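Local atomic coordinates of catabolite control protein A (PDB entry 2O20), a protein that probably acts as a global transcriptional regulator of carbon catabolite repression and activation, binding DNA as a member of the LacI family. Residues D[141-153]-D[157-169]. The protein carries 1 engineered substitution. Residues are numbered along the deposited sequence; the frame is centred on the assembly and turned at random.
Sequences SRTPVVLVGTIDG and IPSVNIDYHLAAY
N161 reaches across to the loop that follows strand 145-148: its ND2 donates to T150 O at 3.1 Å, meeting that carbonyl from above its plane rather than on a lone pair. I151 CG1 lies 3.5 Å from the same ND2. At the amide's oxygen, Y164 OH donates to N161 OD1 (2.8 Å) on a lone pair, in the carbonyl plane, and the two bonds together hold the amide's rotation; I151 CD1 packs at the edge of the Y164 ring. A leucine in place of N161 would probably leave T150 O without this donor and the Y164 hydroxyl without its acceptor. Behind this cluster, strands 145-148 and 159-161 run parallel inside the six-stranded sheet, joined by L147 N to P158 O (2.9 Å, 177°), V160 N to L147 O and G149 N to V160 O. I157 turns CG2 away from its own backbone N, which brings it to 3.7 Å from L147 CG, while I157 N donates to the anti lone pair of D152 OD2 (3.3 Å). Further out, R135 forms a salt bridge with D152 OD1, and T150 OG1 is hydrogen-bonded to E194 of helix 193-208. Backbone bonds thus set the parallel register, while the N161 amide, held at both ends, joins the loop after strand 145-148 to the first turn of helix 164-177 in this periplasmic-binding-protein-like fold.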
loop_
_atom_site.group_PDB
_atom_site.type_symbol
_atom_site.label_atom_id
_atom_site.label_comp_id
_atom_site.label_asym_id
_atom_site.label_seq_id
_atom_site.Cartn_x
_atom_site.Cartn_y
_atom_site.Cartn_z
ATOM N N SER D 141 4.000 16.588 -27.535
ATOM C CA SER D 141 5.291 16.072 -27.057
ATOM C C SER D 141 5.903 15.023 -27.975
ATOM O O SER D 141 7.121 14.915 -28.046
ATOM C CB SER D 141 5.156 15.474 -25.648
ATOM O OG SER D 141 4.555 14.195 -25.653
ATOM N N ARG D 142 5.057 14.241 -28.646
ATOM C CA ARG D 142 5.477 13.112 -29.505
ATOM C C ARG D 142 6.188 11.931 -28.776
ATOM O O ARG D 142 6.706 11.018 -29.410
ATOM C CB ARG D 142 6.334 13.606 -30.660
ATOM C CG ARG D 142 5.541 14.358 -31.716
ATOM C CD ARG D 142 6.259 14.315 -33.072
ATOM N NE ARG D 142 5.319 14.182 -34.187
ATOM C CZ ARG D 142 4.636 13.072 -34.475
ATOM N NH1 ARG D 142 4.749 11.977 -33.722
ATOM N NH2 ARG D 142 3.812 13.066 -35.515
ATOM N N THR D 143 6.168 11.940 -27.452
ATOM C CA THR D 143 6.816 10.893 -26.660
ATOM C C THR D 143 6.059 9.570 -26.799
ATOM O O THR D 143 4.838 9.555 -26.698
ATOM C CB THR D 143 6.784 11.249 -25.161
ATOM O OG1 THR D 143 6.923 12.668 -24.976
ATOM C CG2 THR D 143 7.865 10.501 -24.408
ATOM N N PRO D 144 6.769 8.449 -26.987
ATOM C CA PRO D 144 6.084 7.164 -26.798
ATOM C C PRO D 144 5.420 7.048 -25.406
ATOM O O PRO D 144 6.009 7.428 -24.399
ATOM C CB PRO D 144 7.218 6.141 -26.970
ATOM C CG PRO D 144 8.214 6.831 -27.784
ATOM C CD PRO D 144 8.172 8.254 -27.389
ATOM N N VAL D 145 4.170 6.594 -25.393
ATOM C CA VAL D 145 3.370 6.486 -24.164
ATOM C C VAL D 145 2.488 5.228 -24.221
ATOM O O VAL D 145 1.999 4.836 -25.302
ATOM C CB VAL D 145 2.510 7.781 -23.947
ATOM C CG1 VAL D 145 1.750 8.119 -25.196
ATOM C CG2 VAL D 145 1.553 7.652 -22.781
ATOM N N VAL D 146 2.354 4.565 -23.082
ATOM C CA VAL D 146 1.435 3.442 -22.911
ATOM C C VAL D 146 0.566 3.729 -21.661
ATOM O O VAL D 146 1.083 4.146 -20.631
ATOM C CB VAL D 146 2.181 2.122 -22.717
ATOM C CG1 VAL D 146 1.180 0.931 -22.646
ATOM C CG2 VAL D 146 3.194 1.921 -23.858
ATOM N N LEU D 147 -0.741 3.509 -21.784
ATOM C CA LEU D 147 -1.694 3.629 -20.664
ATOM C C LEU D 147 -1.888 2.267 -19.998
ATOM O O LEU D 147 -1.935 1.244 -20.692
ATOM C CB LEU D 147 -3.042 4.161 -21.178
ATOM C CG LEU D 147 -3.046 5.331 -22.184
ATOM C CD1 LEU D 147 -4.447 5.603 -22.663
ATOM C CD2 LEU D 147 -2.414 6.628 -21.631
ATOM N N VAL D 148 -1.992 2.243 -18.667
ATOM C CA VAL D 148 -2.289 1.022 -17.908
ATOM C C VAL D 148 -3.476 1.266 -16.962
ATOM O O VAL D 148 -3.460 2.224 -16.172
ATOM C CB VAL D 148 -1.073 0.521 -17.077
ATOM C CG1 VAL D 148 -1.345 -0.897 -16.535
ATOM C CG2 VAL D 148 0.243 0.568 -17.907
ATOM N N GLY D 149 -4.516 0.435 -17.073
ATOM C CA GLY D 149 -5.704 0.555 -16.236
ATOM C C GLY D 149 -6.698 1.583 -16.737
ATOM O O GLY D 149 -7.719 1.843 -16.079
ATOM N N THR D 150 -6.407 2.189 -17.888
ATOM C CA THR D 150 -7.368 3.081 -18.543
ATOM C C THR D 150 -7.285 2.922 -20.055
ATOM O O THR D 150 -6.312 2.374 -20.588
ATOM C CB THR D 150 -7.203 4.560 -18.082
ATOM O OG1 THR D 150 -8.343 5.342 -18.511
ATOM C CG2 THR D 150 -5.886 5.165 -18.582
ATOM N N ILE D 151 -8.360 3.351 -20.721
ATOM C CA ILE D 151 -8.544 3.165 -22.154
ATOM C C ILE D 151 -8.813 4.516 -22.814
ATOM O O ILE D 151 -9.666 5.282 -22.349
ATOM C CB ILE D 151 -9.723 2.224 -22.446
ATOM C CG1 ILE D 151 -9.556 0.875 -21.723
ATOM C CG2 ILE D 151 -9.870 2.012 -23.951
ATOM C CD1 ILE D 151 -10.823 0.052 -21.664
ATOM N N ASP D 152 -8.068 4.805 -23.886
ATOM C CA ASP D 152 -8.293 5.981 -24.727
ATOM C C ASP D 152 -9.561 5.751 -25.576
ATOM O O ASP D 152 -9.694 4.718 -26.226
ATOM C CB ASP D 152 -7.054 6.202 -25.627
ATOM C CG ASP D 152 -7.210 7.363 -26.627
ATOM O OD1 ASP D 152 -7.927 8.348 -26.321
ATOM O OD2 ASP D 152 -6.584 7.286 -27.722
ATOM N N GLY D 153 -10.472 6.720 -25.568
ATOM C CA GLY D 153 -11.720 6.667 -26.352
ATOM C C GLY D 153 -11.529 6.480 -27.853
ATOM O O GLY D 153 -12.261 5.719 -28.499
ATOM N N ILE D 157 -4.028 5.453 -28.676
ATOM C CA ILE D 157 -2.921 5.417 -27.723
ATOM C C ILE D 157 -2.793 3.984 -27.192
ATOM O O ILE D 157 -3.785 3.399 -26.776
ATOM C CB ILE D 157 -3.135 6.397 -26.566
ATOM C CG1 ILE D 157 -3.310 7.819 -27.110
ATOM C CG2 ILE D 157 -1.959 6.355 -25.587
ATOM C CD1 ILE D 157 -3.825 8.804 -26.086
ATOM N N PRO D 158 -1.571 3.410 -27.228
ATOM C CA PRO D 158 -1.380 2.070 -26.644
ATOM C C PRO D 158 -1.884 1.928 -25.197
ATOM O O PRO D 158 -1.761 2.858 -24.398
ATOM C CB PRO D 158 0.132 1.858 -26.759
ATOM C CG PRO D 158 0.524 2.695 -27.939
ATOM C CD PRO D 158 -0.324 3.919 -27.827
ATOM N N SER D 159 -2.440 0.764 -24.870
ATOM C CA SER D 159 -2.982 0.508 -23.526
ATOM C C SER D 159 -2.958 -0.978 -23.147
ATOM O O SER D 159 -2.949 -1.850 -24.009
ATOM C CB SER D 159 -4.406 1.070 -23.391
ATOM O OG SER D 159 -5.390 0.244 -23.994
ATOM N N VAL D 160 -2.880 -1.234 -21.854
ATOM C CA VAL D 160 -2.954 -2.581 -21.293
ATOM C C VAL D 160 -3.988 -2.587 -20.151
ATOM O O VAL D 160 -3.876 -1.810 -19.192
ATOM C CB VAL D 160 -1.593 -3.059 -20.785
ATOM C CG1 VAL D 160 -1.657 -4.571 -20.391
ATOM C CG2 VAL D 160 -0.538 -2.823 -21.842
ATOM N N ASN D 161 -4.960 -3.505 -20.251
ATOM C CA ASN D 161 -6.111 -3.551 -19.363
ATOM C C ASN D 161 -6.610 -4.992 -19.255
ATOM O O ASN D 161 -6.185 -5.844 -20.037
ATOM C CB ASN D 161 -7.261 -2.663 -19.904
ATOM C CG ASN D 161 -6.957 -1.183 -19.852
ATOM O OD1 ASN D 161 -7.168 -0.506 -18.830
ATOM N ND2 ASN D 161 -6.490 -0.651 -20.963
ATOM N N ILE D 162 -7.509 -5.248 -18.302
ATOM C CA ILE D 162 -8.420 -6.412 -18.360
ATOM C C ILE D 162 -9.655 -6.051 -19.186
ATOM O O ILE D 162 -9.792 -4.904 -19.631
ATOM C CB ILE D 162 -8.801 -7.019 -16.943
ATOM C CG1 ILE D 162 -9.692 -6.095 -16.107
ATOM C CG2 ILE D 162 -7.552 -7.456 -16.185
ATOM C CD1 ILE D 162 -10.625 -6.834 -15.181
ATOM N N ASP D 163 -10.513 -7.043 -19.437
ATOM C CA ASP D 163 -11.818 -6.878 -20.084
ATOM C C ASP D 163 -12.825 -6.480 -18.973
ATOM O O ASP D 163 -13.373 -7.320 -18.274
ATOM C CB ASP D 163 -12.218 -8.182 -20.824
ATOM C CG ASP D 163 -13.536 -8.070 -21.559
ATOM O OD1 ASP D 163 -14.275 -7.104 -21.326
ATOM O OD2 ASP D 163 -13.844 -8.954 -22.401
ATOM N N TYR D 164 -13.021 -5.174 -18.796
ATOM C CA TYR D 164 -13.903 -4.672 -17.705
ATOM C C TYR D 164 -15.388 -5.053 -17.875
ATOM O O TYR D 164 -16.131 -5.255 -16.886
ATOM C CB TYR D 164 -13.773 -3.157 -17.583
ATOM C CG TYR D 164 -12.357 -2.678 -17.323
ATOM C CD1 TYR D 164 -11.739 -2.895 -16.090
ATOM C CD2 TYR D 164 -11.646 -2.000 -18.291
ATOM C CE1 TYR D 164 -10.462 -2.462 -15.846
ATOM C CE2 TYR D 164 -10.337 -1.556 -18.046
ATOM C CZ TYR D 164 -9.763 -1.787 -16.818
ATOM O OH TYR D 164 -8.470 -1.358 -16.553
ATOM N N HIS D 165 -15.820 -5.128 -19.123
ATOM C CA HIS D 165 -17.182 -5.553 -19.461
ATOM C C HIS D 165 -17.448 -6.975 -18.936
ATOM O O HIS D 165 -18.376 -7.220 -18.163
ATOM C CB HIS D 165 -17.359 -5.486 -20.973
ATOM C CG HIS D 165 -18.658 -6.041 -21.456
ATOM N ND1 HIS D 165 -18.868 -7.393 -21.637
ATOM C CD2 HIS D 165 -19.804 -5.434 -21.819
ATOM C CE1 HIS D 165 -20.095 -7.592 -22.080
ATOM N NE2 HIS D 165 -20.681 -6.418 -22.211
ATOM N N LEU D 166 -16.584 -7.893 -19.313
ATOM C CA LEU D 166 -16.725 -9.287 -18.901
ATOM C C LEU D 166 -16.626 -9.443 -17.373
ATOM O O LEU D 166 -17.423 -10.178 -16.771
ATOM C CB LEU D 166 -15.696 -10.169 -19.651
ATOM C CG LEU D 166 -15.654 -11.660 -19.327
ATOM C CD1 LEU D 166 -16.967 -12.318 -19.730
ATOM C CD2 LEU D 166 -14.473 -12.299 -20.034
ATOM N N ALA D 167 -15.654 -8.786 -16.746
ATOM C CA ALA D 167 -15.530 -8.817 -15.279
ATOM C C ALA D 167 -16.789 -8.295 -14.568
ATOM O O ALA D 167 -17.246 -8.888 -13.599
ATOM C CB ALA D 167 -14.279 -8.040 -14.829
ATOM N N ALA D 168 -17.343 -7.191 -15.057
ATOM C CA ALA D 168 -18.569 -6.602 -14.487
ATOM C C ALA D 168 -19.797 -7.515 -14.735
ATOM O O ALA D 168 -20.642 -7.662 -13.854
ATOM C CB ALA D 168 -18.802 -5.191 -15.046
ATOM N N TYR D 169 -19.878 -8.148 -15.909
ATOM C CA TYR D 169 -20.915 -9.145 -16.207
ATOM C C TYR D 169 -20.833 -10.358 -15.269
ATOM O O TYR D 169 -21.830 -10.703 -14.654
ATOM C CB TYR D 169 -20.838 -9.605 -17.685
ATOM C CG TYR D 169 -21.792 -10.728 -18.036
ATOM C CD1 TYR D 169 -23.135 -10.470 -18.326
ATOM C CD2 TYR D 169 -21.348 -12.054 -18.076
ATOM C CE1 TYR D 169 -24.012 -11.505 -18.655
ATOM C CE2 TYR D 169 -22.197 -13.094 -18.418
ATOM C CZ TYR D 169 -23.539 -12.818 -18.694
ATOM O OH TYR D 169 -24.380 -13.855 -19.023
HETATM O O HOH W 1 -6.367 2.863 -25.501
#